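Local coordinates for protein biuret hydrolase (Pseudomonas sp., PDB 6C62) that hydrolyses 1-carboxybiuret to urea-1,3-dicarboxylate and ammonia, a step in the bacterial degradation of atrazine, at residues A280-A285 / K445-T450; V412-W417 / G451-K456; G183-K188 / D214-L219; P370-S375 / M424-Q429. All blocks are in the same frame, centred on the assembly; numbering follows the deposited sequence.

Contacts 2, 3 and 4 all reach the same mixed sheet, in which strands 185-188, 411-416 and 426-432 lie next to one another in that order. Contact 2 is the middle one: its centre is about 9 Å from that of contact 3 and about 10 Å from that of contact 4. Contact 1 joins two helices that cover this sheet, its centre about 11 Å from that of contact 2, to which the chain runs on directly from Thr450. Gln448 ties contact 1 to contact 3. Contacts 3 and 4 approach the probable acyl-ester nucleophile: the Ser174 side chain is about 11 Å from Gly186 and about 10 Å from that of Thr372.

Contact 1: residues A280-A285 / K445-T450; sequences ALTLGA and KVLQDT
Val446, on helix 437-449, meets Leu283 of helix 270-283 through its CG1 methyl, which is anti to the backbone N (chi1 171°) and lies 4.0 Å from Leu283 CD2. The two side chains cross obliquely, and a compact branched residue suits this partly exposed spot beside a longer leucine.

Leu447 follows and brings its CD2 methyl against two consecutive residues of the first helix. That methyl is 3.8 Å from CB of Thr282 and just as near to CG of Leu283. The two leucines meet at about a right angle, so that the methyl of Leu447 rests against the fork formed by CG, CD1 and CD2 of Leu283.

Thr450 ends the series and reaches tip to tip toward Thr282, its OG1 standing 3.4 Å from the CG2 methyl of Thr282. Neither hydroxyl bonds across the contact. Thr450 OG1 turns back to the carbonyl of Leu447, at 3.2 Å from Leu447 O and 44° above the carbonyl plane, and the same carbonyl also meets the backbone of Ala453. Thr282 likewise spends OG1 on Val278 O of its own helix, which leaves CG2 to face the neighbour; a threonine can thus be polar on one side and apolar on the other.

Leu283 and Leu447 both also touch Leu430 of strand 426-432, so the pair is an example of neighbouring helices packed side by side on a mixed sheet, as in the alpha/beta fold of the amidase family.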
# COMPACT_ATOMS: atom_id res chain seq x y z
N ALA A 280 33.41 -8.54 13.80
CA ALA A 280 33.87 -7.14 13.64
C ALA A 280 35.40 -7.02 13.49
O ALA A 280 35.90 -6.36 12.56
CB ALA A 280 33.39 -6.30 14.83
N LEU A 281 36.12 -7.67 14.40
CA LEU A 281 37.60 -7.76 14.33
C LEU A 281 38.08 -8.34 13.01
O LEU A 281 38.94 -7.75 12.34
CB LEU A 281 38.17 -8.59 15.49
CG LEU A 281 39.70 -8.72 15.68
CD1 LEU A 281 40.43 -7.40 15.52
CD2 LEU A 281 39.95 -9.36 17.04
N THR A 282 37.48 -9.45 12.59
CA THR A 282 37.86 -10.07 11.33
C THR A 282 37.59 -9.19 10.13
O THR A 282 38.37 -9.19 9.19
CB THR A 282 37.08 -11.37 11.12
OG1 THR A 282 37.11 -12.13 12.33
CG2 THR A 282 37.65 -12.17 9.95
N LEU A 283 36.46 -8.47 10.15
CA LEU A 283 36.07 -7.58 9.06
C LEU A 283 36.62 -6.16 9.14
O LEU A 283 36.33 -5.36 8.28
CB LEU A 283 34.52 -7.50 8.94
CG LEU A 283 33.88 -8.87 8.59
CD1 LEU A 283 32.38 -8.81 8.74
CD2 LEU A 283 34.20 -9.30 7.18
N GLY A 284 37.41 -5.86 10.17
CA GLY A 284 37.97 -4.51 10.34
C GLY A 284 36.95 -3.43 10.66
O GLY A 284 37.14 -2.28 10.33
N ALA A 285 35.85 -3.81 11.31
CA ALA A 285 34.83 -2.84 11.72
C ALA A 285 35.10 -2.46 13.14
O ALA A 285 35.19 -3.33 14.00
CB ALA A 285 33.45 -3.45 11.66
N LYS A 445 32.08 -14.43 2.80
CA LYS A 445 33.19 -15.20 2.26
C LYS A 445 34.51 -14.92 3.05
O LYS A 445 35.27 -15.85 3.35
CB LYS A 445 33.37 -14.88 0.79
CG LYS A 445 34.49 -15.67 0.10
CD LYS A 445 34.30 -17.17 0.30
CE LYS A 445 34.93 -17.97 -0.83
NZ LYS A 445 36.41 -17.86 -0.76
N VAL A 446 34.75 -13.67 3.42
CA VAL A 446 35.88 -13.33 4.28
C VAL A 446 35.75 -14.03 5.64
O VAL A 446 36.74 -14.62 6.13
CB VAL A 446 36.05 -11.82 4.49
CG1 VAL A 446 37.12 -11.50 5.59
CG2 VAL A 446 36.42 -11.16 3.17
N LEU A 447 34.55 -14.04 6.24
CA LEU A 447 34.41 -14.75 7.49
C LEU A 447 34.67 -16.24 7.33
O LEU A 447 35.26 -16.87 8.22
CB LEU A 447 33.06 -14.50 8.18
CG LEU A 447 32.77 -13.08 8.66
CD1 LEU A 447 31.37 -12.99 9.27
CD2 LEU A 447 33.80 -12.54 9.66
N GLN A 448 34.20 -16.82 6.23
CA GLN A 448 34.39 -18.22 5.96
C GLN A 448 35.87 -18.58 5.75
O GLN A 448 36.34 -19.58 6.30
CB GLN A 448 33.58 -18.69 4.74
CG GLN A 448 33.50 -20.22 4.65
CD GLN A 448 32.63 -20.65 3.49
OE1 GLN A 448 31.44 -20.89 3.63
NE2 GLN A 448 33.23 -20.72 2.33
N ASP A 449 36.57 -17.77 4.99
CA ASP A 449 38.01 -18.00 4.67
C ASP A 449 38.90 -18.00 5.92
O ASP A 449 39.82 -18.76 5.98
CB ASP A 449 38.55 -16.96 3.70
CG ASP A 449 38.03 -17.15 2.25
OD1 ASP A 449 37.36 -18.17 1.89
OD2 ASP A 449 38.28 -16.23 1.46
N THR A 450 38.60 -17.14 6.88
CA THR A 450 39.38 -17.07 8.09
C THR A 450 38.96 -18.11 9.11
O THR A 450 39.57 -18.22 10.13
CB THR A 450 39.28 -15.69 8.73
OG1 THR A 450 37.94 -15.48 9.21
CG2 THR A 450 39.69 -14.60 7.71

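Contact 2: residues V412-W417 / G451-K456; sequences VAAPTW and GIARLK
The C-terminal tail leaves helix 437-449 through the Schellman motif at Gly451 and lays Ala453 to Lys456 across the end of strand 411-416, where Trp417 carries the largest share of the contact. The touching parts run 75° apart, so the tail does not continue the sheet as a strand would.

Trp417 NE1 donates to Arg454 O at 2.8 Å. The bond is nearly straight and the acceptor lies in the plane of the indole, although NE1 itself stands above the carbonyl plane. Over one face of the ring runs the extended chain of Lys456, whose CD sits 3.6 Å from the centroid of the six-membered ring of Trp417, 8° off its normal, a CH-pi contact well suited to a long methylene chain. The guanidinium of Arg454 sets one of its own faces over Trp417 CD1, its plane tilted 39° from the indole, and is held there by NH1 donating to Gly451 O at 2.9 Å. An alanine in place of Trp417 would probably leave the Arg454 carbonyl without its donor and the Lys456 chain without a surface to lie on.

Nearer the strand, Arg454 N bonds to Pro415 O at 3.0 Å, and the CA of Ala453 makes a CA-H...O contact with the same oxygen. Two small methyls, Ala414 CB and Ala453 CB, meet at 4.1 Å. A water joins Trp417 N to Ile452 O.

Around this crossing, Trp185 of strand 185-188 touches Pro415, Ala453 and Leu455, helix 270-283 covers Ile452 and Thr416, and His141 packs edge-to-face with Trp417.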
# COMPACT_ATOMS: atom_id res chain seq x y z
N VAL A 412 23.04 -11.53 5.12
CA VAL A 412 23.61 -12.90 5.23
C VAL A 412 23.76 -13.17 6.71
O VAL A 412 24.30 -12.34 7.48
CB VAL A 412 24.95 -13.03 4.54
CG1 VAL A 412 25.71 -14.30 4.93
CG2 VAL A 412 24.77 -13.03 3.06
N ALA A 413 23.25 -14.33 7.10
CA ALA A 413 23.41 -14.85 8.45
C ALA A 413 24.55 -15.88 8.46
O ALA A 413 24.49 -16.91 7.81
CB ALA A 413 22.14 -15.46 8.97
N ALA A 414 25.65 -15.48 9.07
CA ALA A 414 26.88 -16.26 9.09
C ALA A 414 27.00 -17.02 10.43
O ALA A 414 26.89 -16.41 11.50
CB ALA A 414 28.07 -15.33 8.94
N PRO A 415 27.21 -18.35 10.39
CA PRO A 415 27.22 -19.18 11.60
C PRO A 415 28.58 -19.10 12.34
O PRO A 415 29.61 -19.25 11.69
CB PRO A 415 26.95 -20.58 11.07
CG PRO A 415 27.55 -20.55 9.70
CD PRO A 415 27.34 -19.15 9.17
N THR A 416 28.56 -18.76 13.62
CA THR A 416 29.76 -18.68 14.46
C THR A 416 29.56 -19.49 15.75
O THR A 416 28.43 -19.96 16.06
CB THR A 416 30.12 -17.23 14.85
OG1 THR A 416 29.22 -16.79 15.84
CG2 THR A 416 30.04 -16.25 13.66
N TRP A 417 30.68 -19.71 16.45
CA TRP A 417 30.73 -20.70 17.52
C TRP A 417 31.43 -20.03 18.72
O TRP A 417 32.59 -20.25 18.94
CB TRP A 417 31.45 -21.96 17.06
CG TRP A 417 30.69 -22.63 15.94
CD1 TRP A 417 30.79 -22.37 14.61
CD2 TRP A 417 29.69 -23.62 16.08
NE1 TRP A 417 29.94 -23.16 13.90
CE2 TRP A 417 29.23 -23.93 14.78
CE3 TRP A 417 29.10 -24.27 17.18
CZ2 TRP A 417 28.22 -24.88 14.55
CZ3 TRP A 417 28.12 -25.24 16.94
CH2 TRP A 417 27.69 -25.52 15.64
N GLY A 451 37.89 -18.86 8.87
CA GLY A 451 37.51 -19.93 9.81
C GLY A 451 36.58 -19.49 10.92
O GLY A 451 36.13 -20.33 11.70
N ILE A 452 36.24 -18.19 10.97
CA ILE A 452 35.33 -17.62 11.96
C ILE A 452 33.87 -18.08 11.77
O ILE A 452 33.17 -18.34 12.74
CB ILE A 452 35.38 -16.09 11.92
CG1 ILE A 452 36.78 -15.58 12.36
CG2 ILE A 452 34.29 -15.47 12.81
CD1 ILE A 452 37.21 -16.06 13.73
N ALA A 453 33.41 -18.10 10.52
CA ALA A 453 32.09 -18.62 10.15
C ALA A 453 32.24 -19.99 9.53
O ALA A 453 32.94 -20.14 8.51
CB ALA A 453 31.39 -17.66 9.19
N ARG A 454 31.54 -20.97 10.10
CA ARG A 454 31.63 -22.36 9.63
C ARG A 454 30.49 -23.19 10.19
O ARG A 454 29.84 -22.79 11.12
CB ARG A 454 32.96 -22.97 10.07
CG ARG A 454 33.18 -22.92 11.56
CD ARG A 454 34.54 -23.52 11.97
NE ARG A 454 34.60 -23.76 13.42
CZ ARG A 454 34.78 -22.82 14.36
NH1 ARG A 454 34.90 -21.50 14.08
NH2 ARG A 454 34.77 -23.21 15.64
N LEU A 455 30.29 -24.36 9.62
CA LEU A 455 29.36 -25.37 10.16
C LEU A 455 30.14 -26.29 11.08
O LEU A 455 31.34 -26.27 11.09
CB LEU A 455 28.76 -26.23 9.04
CG LEU A 455 27.41 -25.79 8.45
CD1 LEU A 455 27.58 -24.51 7.70
CD2 LEU A 455 26.76 -26.85 7.59
N LYS A 456 29.48 -27.11 11.84
CA LYS A 456 30.25 -28.17 12.53
C LYS A 456 29.69 -29.50 12.06
O LYS A 456 28.55 -29.80 12.38
CB LYS A 456 30.21 -27.93 14.03
CG LYS A 456 31.37 -27.03 14.49
CD LYS A 456 31.40 -26.95 16.03
CE LYS A 456 32.63 -26.21 16.51
NZ LYS A 456 32.42 -25.64 17.86
O HOH W 1 33.19 -19.01 15.43

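Contact 3: residues G183-K188 / D214-L219; sequences GVWGLK and DSVEGL
Trp185, Leu219 and Val216 carry this buried contact, in which strand 185-188 receives the first turn of helix 216-226. The indole of Trp185 lies under the backbone that starts the helix: Ser215 C and Val216 N both stand over one face, the nitrogen 3.7 Å above the ring plane of Trp185. Val216 adds its CB over the same ring, 3.8 Å from the centroid of the six-membered part and 8° off its normal, a CH-pi contact. With CG2 anti to the backbone N, that methyl is also carried to 3.9 Å from Trp185 CZ3. A broad flat side chain suits this place because it can support peptide and valine together. At the pyrrole end, Trp185 CD1 is 3.5 Å from Ser215 CA.

Leu219, one turn on, drops its two methyls onto the strand. Its CD1 touches Trp185 CB at 3.9 Å and Gly186 O at 3.7 Å, while its CD2 reaches the backbone N of Leu187.

Ser215 is the N-cap: its OG accepts from Gly218 N at 3.1 Å and donates to Asp214 OD1. That carboxylate oxygen also bonds Thr3.

A serine in place of Trp185 would probably open a gap beneath Val216 and the helix start, leaving the valine without an aromatic face, though CB could still meet Leu219.

The strand lies between strands 208-213 and 411-416, the first of which leads into helix 216-226. Gln448 of helix 437-449 joins the helix start on the same side of the indole, touching Trp185 and bonding Val216 N with its OE1, while the C-terminal tail lies toward the opposite face.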
# COMPACT_ATOMS: atom_id res chain seq x y z
N GLY A 183 23.34 -23.15 13.29
CA GLY A 183 24.68 -23.04 12.83
C GLY A 183 24.86 -23.30 11.35
O GLY A 183 25.81 -23.98 10.95
N VAL A 184 24.02 -22.68 10.52
CA VAL A 184 24.18 -22.80 9.10
C VAL A 184 24.05 -21.41 8.46
O VAL A 184 23.81 -20.42 9.17
CB VAL A 184 23.15 -23.77 8.48
CG1 VAL A 184 23.25 -25.16 9.10
CG2 VAL A 184 21.72 -23.23 8.64
N TRP A 185 24.28 -21.34 7.16
CA TRP A 185 24.29 -20.09 6.43
C TRP A 185 22.85 -19.76 5.98
O TRP A 185 22.10 -20.64 5.61
CB TRP A 185 25.20 -20.14 5.19
CG TRP A 185 26.63 -20.21 5.51
CD1 TRP A 185 27.38 -21.35 5.79
CD2 TRP A 185 27.53 -19.11 5.61
NE1 TRP A 185 28.69 -21.00 6.05
CE2 TRP A 185 28.81 -19.64 5.94
CE3 TRP A 185 27.37 -17.73 5.50
CZ2 TRP A 185 29.91 -18.82 6.15
CZ3 TRP A 185 28.47 -16.94 5.71
CH2 TRP A 185 29.72 -17.48 6.01
N GLY A 186 22.49 -18.48 6.01
CA GLY A 186 21.22 -18.04 5.45
C GLY A 186 21.36 -16.70 4.74
O GLY A 186 22.25 -15.88 5.09
N LEU A 187 20.50 -16.50 3.74
CA LEU A 187 20.43 -15.29 3.01
C LEU A 187 18.98 -14.86 2.92
O LEU A 187 18.14 -15.60 2.37
CB LEU A 187 21.00 -15.48 1.59
CG LEU A 187 20.75 -14.33 0.57
CD1 LEU A 187 21.46 -13.07 0.99
CD2 LEU A 187 21.16 -14.76 -0.84
N LYS A 188 18.68 -13.68 3.44
CA LYS A 188 17.38 -13.02 3.23
C LYS A 188 17.68 -11.94 2.24
O LYS A 188 18.30 -10.95 2.60
CB LYS A 188 16.86 -12.44 4.52
CG LYS A 188 15.50 -11.80 4.32
CD LYS A 188 15.11 -10.74 5.36
CE LYS A 188 15.96 -9.50 5.34
NZ LYS A 188 15.76 -8.75 4.10
N ASP A 214 24.92 -24.92 3.35
CA ASP A 214 26.07 -25.46 4.07
C ASP A 214 27.35 -24.65 3.91
O ASP A 214 28.39 -25.00 4.49
CB ASP A 214 26.30 -26.90 3.64
CG ASP A 214 26.81 -27.02 2.20
OD1 ASP A 214 26.92 -26.02 1.40
OD2 ASP A 214 27.09 -28.17 1.84
N SER A 215 27.29 -23.58 3.13
CA SER A 215 28.46 -22.77 2.83
C SER A 215 27.99 -21.48 2.20
O SER A 215 26.86 -21.42 1.67
CB SER A 215 29.39 -23.47 1.84
OG SER A 215 28.66 -23.77 0.66
N VAL A 216 28.84 -20.46 2.24
CA VAL A 216 28.47 -19.21 1.60
C VAL A 216 28.39 -19.32 0.05
O VAL A 216 27.57 -18.65 -0.59
CB VAL A 216 29.34 -18.03 2.14
CG1 VAL A 216 30.74 -18.08 1.58
CG2 VAL A 216 28.64 -16.69 1.78
N GLU A 217 29.20 -20.20 -0.55
CA GLU A 217 29.11 -20.49 -1.98
C GLU A 217 27.76 -21.07 -2.32
O GLU A 217 27.19 -20.73 -3.33
CB GLU A 217 30.18 -21.52 -2.45
CG GLU A 217 31.61 -21.02 -2.43
CD GLU A 217 32.30 -21.16 -1.07
OE1 GLU A 217 31.67 -21.49 -0.01
OE2 GLU A 217 33.54 -20.93 -1.03
N GLY A 218 27.26 -21.97 -1.44
CA GLY A 218 25.90 -22.52 -1.58
C GLY A 218 24.84 -21.44 -1.66
O GLY A 218 23.96 -21.51 -2.51
N LEU A 219 24.93 -20.43 -0.76
CA LEU A 219 24.02 -19.31 -0.83
C LEU A 219 24.10 -18.61 -2.17
O LEU A 219 23.05 -18.37 -2.82
CB LEU A 219 24.27 -18.31 0.28
CG LEU A 219 24.06 -18.68 1.71
CD1 LEU A 219 24.38 -17.47 2.54
CD2 LEU A 219 22.67 -19.23 2.02

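Contact 4: residues P370-S375 / M424-Q429; sequences PATPIS and MPIGVQ
Ile426 packs against the loop from Thr372 to Ser375, where its CB, CG1 and CD1 each meet a partner. CB lies 3.6 Å from OG of Ser375 in one of the two conformers of that serine, a contact that is therefore less certain. CG1, placed anti to the backbone N (chi1 -157°), passes OG1 of Thr372 at 3.5 Å, the side chains of Thr372 and Ile426 lying alongside with their ends pointing opposite ways. CD1 ends against backbone, 3.6 Å from Ile374 C and close to Thr372 O as well. A long branched apolar residue suits this place; Thr372 OG1, beside CG1, is satisfied by Ile374 O at 3.0 Å and by Ser180 OG.

Three hydrogen bonds span the segments. Ala371 N donates to Gly427 O at 3.0 Å, next to the antiparallel non-hydrogen-bonded pair of Pro370 and Val428. Gly427 suits its place, since a CB there would crowd the methyl of Ala371. Gln429 NE2 donates to Pro370 O at 2.9 Å and also to Leu400 O, while its OE1 takes Arg176, so both ends of the amide are fixed. Ser375 OG donates to Pro425 O, though the second serine conformer makes this bond less certain.

The loop leaves strand 366-370 beside strand 426-432, whose other neighbour is strand 411-416. Helix 270-283 lies against Pro370 and Ile426, and helix 176-182 against Ala371 and Thr372.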
# COMPACT_ATOMS: atom_id res chain seq x y z
N PRO A 370 24.00 -9.11 15.87
CA PRO A 370 23.75 -10.52 16.10
C PRO A 370 22.44 -10.91 15.47
O PRO A 370 21.57 -10.06 15.24
CB PRO A 370 23.69 -10.65 17.64
CG PRO A 370 23.89 -9.25 18.20
CD PRO A 370 23.70 -8.29 17.06
N ALA A 371 22.31 -12.18 15.13
CA ALA A 371 21.07 -12.71 14.57
C ALA A 371 20.00 -13.03 15.59
O ALA A 371 18.78 -12.90 15.31
CB ALA A 371 21.38 -13.95 13.74
N THR A 372 20.39 -13.53 16.75
CA THR A 372 19.44 -13.87 17.81
C THR A 372 20.06 -13.41 19.13
O THR A 372 21.29 -13.28 19.21
CB THR A 372 19.17 -15.40 17.87
OG1 THR A 372 20.42 -16.12 17.88
CG2 THR A 372 18.35 -15.84 16.72
N PRO A 373 19.23 -13.11 20.15
CA PRO A 373 19.76 -12.61 21.44
C PRO A 373 20.55 -13.65 22.22
O PRO A 373 21.47 -13.29 22.92
CB PRO A 373 18.53 -12.18 22.21
CG PRO A 373 17.38 -12.32 21.31
CD PRO A 373 17.77 -13.16 20.14
N ILE A 374 20.19 -14.92 22.05
CA ILE A 374 20.82 -16.06 22.66
C ILE A 374 20.84 -17.25 21.66
O ILE A 374 20.16 -17.23 20.62
CB ILE A 374 20.01 -16.52 23.91
CG1 ILE A 374 18.54 -16.81 23.54
CG2 ILE A 374 19.97 -15.46 25.01
CD1 ILE A 374 17.81 -17.65 24.55
N SER A 375 21.58 -18.30 22.02
CA SER A 375 21.55 -19.57 21.29
C SER A 375 20.30 -20.38 21.63
O SER A 375 19.53 -19.98 22.51
CB SER A 375 22.81 -20.38 21.61
OG SER A 375 23.90 -19.75 20.98
N MET A 424 27.06 -24.41 21.57
CA MET A 424 25.96 -24.10 20.63
C MET A 424 26.32 -22.91 19.74
O MET A 424 27.05 -21.99 20.16
CB MET A 424 24.65 -23.85 21.37
CG MET A 424 24.07 -25.06 22.09
SD MET A 424 23.66 -26.43 20.99
CE MET A 424 22.16 -25.87 20.20
N PRO A 425 25.83 -22.92 18.49
CA PRO A 425 26.18 -21.79 17.63
C PRO A 425 25.29 -20.52 17.85
O PRO A 425 24.26 -20.57 18.52
CB PRO A 425 25.97 -22.35 16.22
CG PRO A 425 24.83 -23.27 16.40
CD PRO A 425 24.99 -23.90 17.79
N ILE A 426 25.74 -19.43 17.27
CA ILE A 426 24.95 -18.21 17.18
C ILE A 426 25.37 -17.47 15.93
O ILE A 426 26.53 -17.49 15.54
CB ILE A 426 25.03 -17.39 18.48
CG1 ILE A 426 23.83 -16.48 18.62
CG2 ILE A 426 26.33 -16.63 18.54
CD1 ILE A 426 23.69 -15.91 20.02
N GLY A 427 24.41 -16.88 15.22
CA GLY A 427 24.69 -16.27 13.95
C GLY A 427 24.96 -14.78 14.05
O GLY A 427 24.54 -14.12 15.03
N VAL A 428 25.64 -14.27 13.02
CA VAL A 428 25.82 -12.85 12.85
C VAL A 428 25.12 -12.38 11.58
O VAL A 428 25.30 -12.99 10.51
CB VAL A 428 27.34 -12.51 12.83
CG1 VAL A 428 28.02 -13.01 11.59
CG2 VAL A 428 27.55 -11.03 12.88
N GLN A 429 24.38 -11.27 11.67
CA GLN A 429 23.78 -10.62 10.50
C GLN A 429 24.81 -9.68 9.85
O GLN A 429 25.38 -8.79 10.53
CB GLN A 429 22.57 -9.77 10.90
CG GLN A 429 21.42 -10.53 11.54
CD GLN A 429 20.19 -9.66 11.74
OE1 GLN A 429 19.38 -9.51 10.81
NE2 GLN A 429 20.00 -9.11 12.95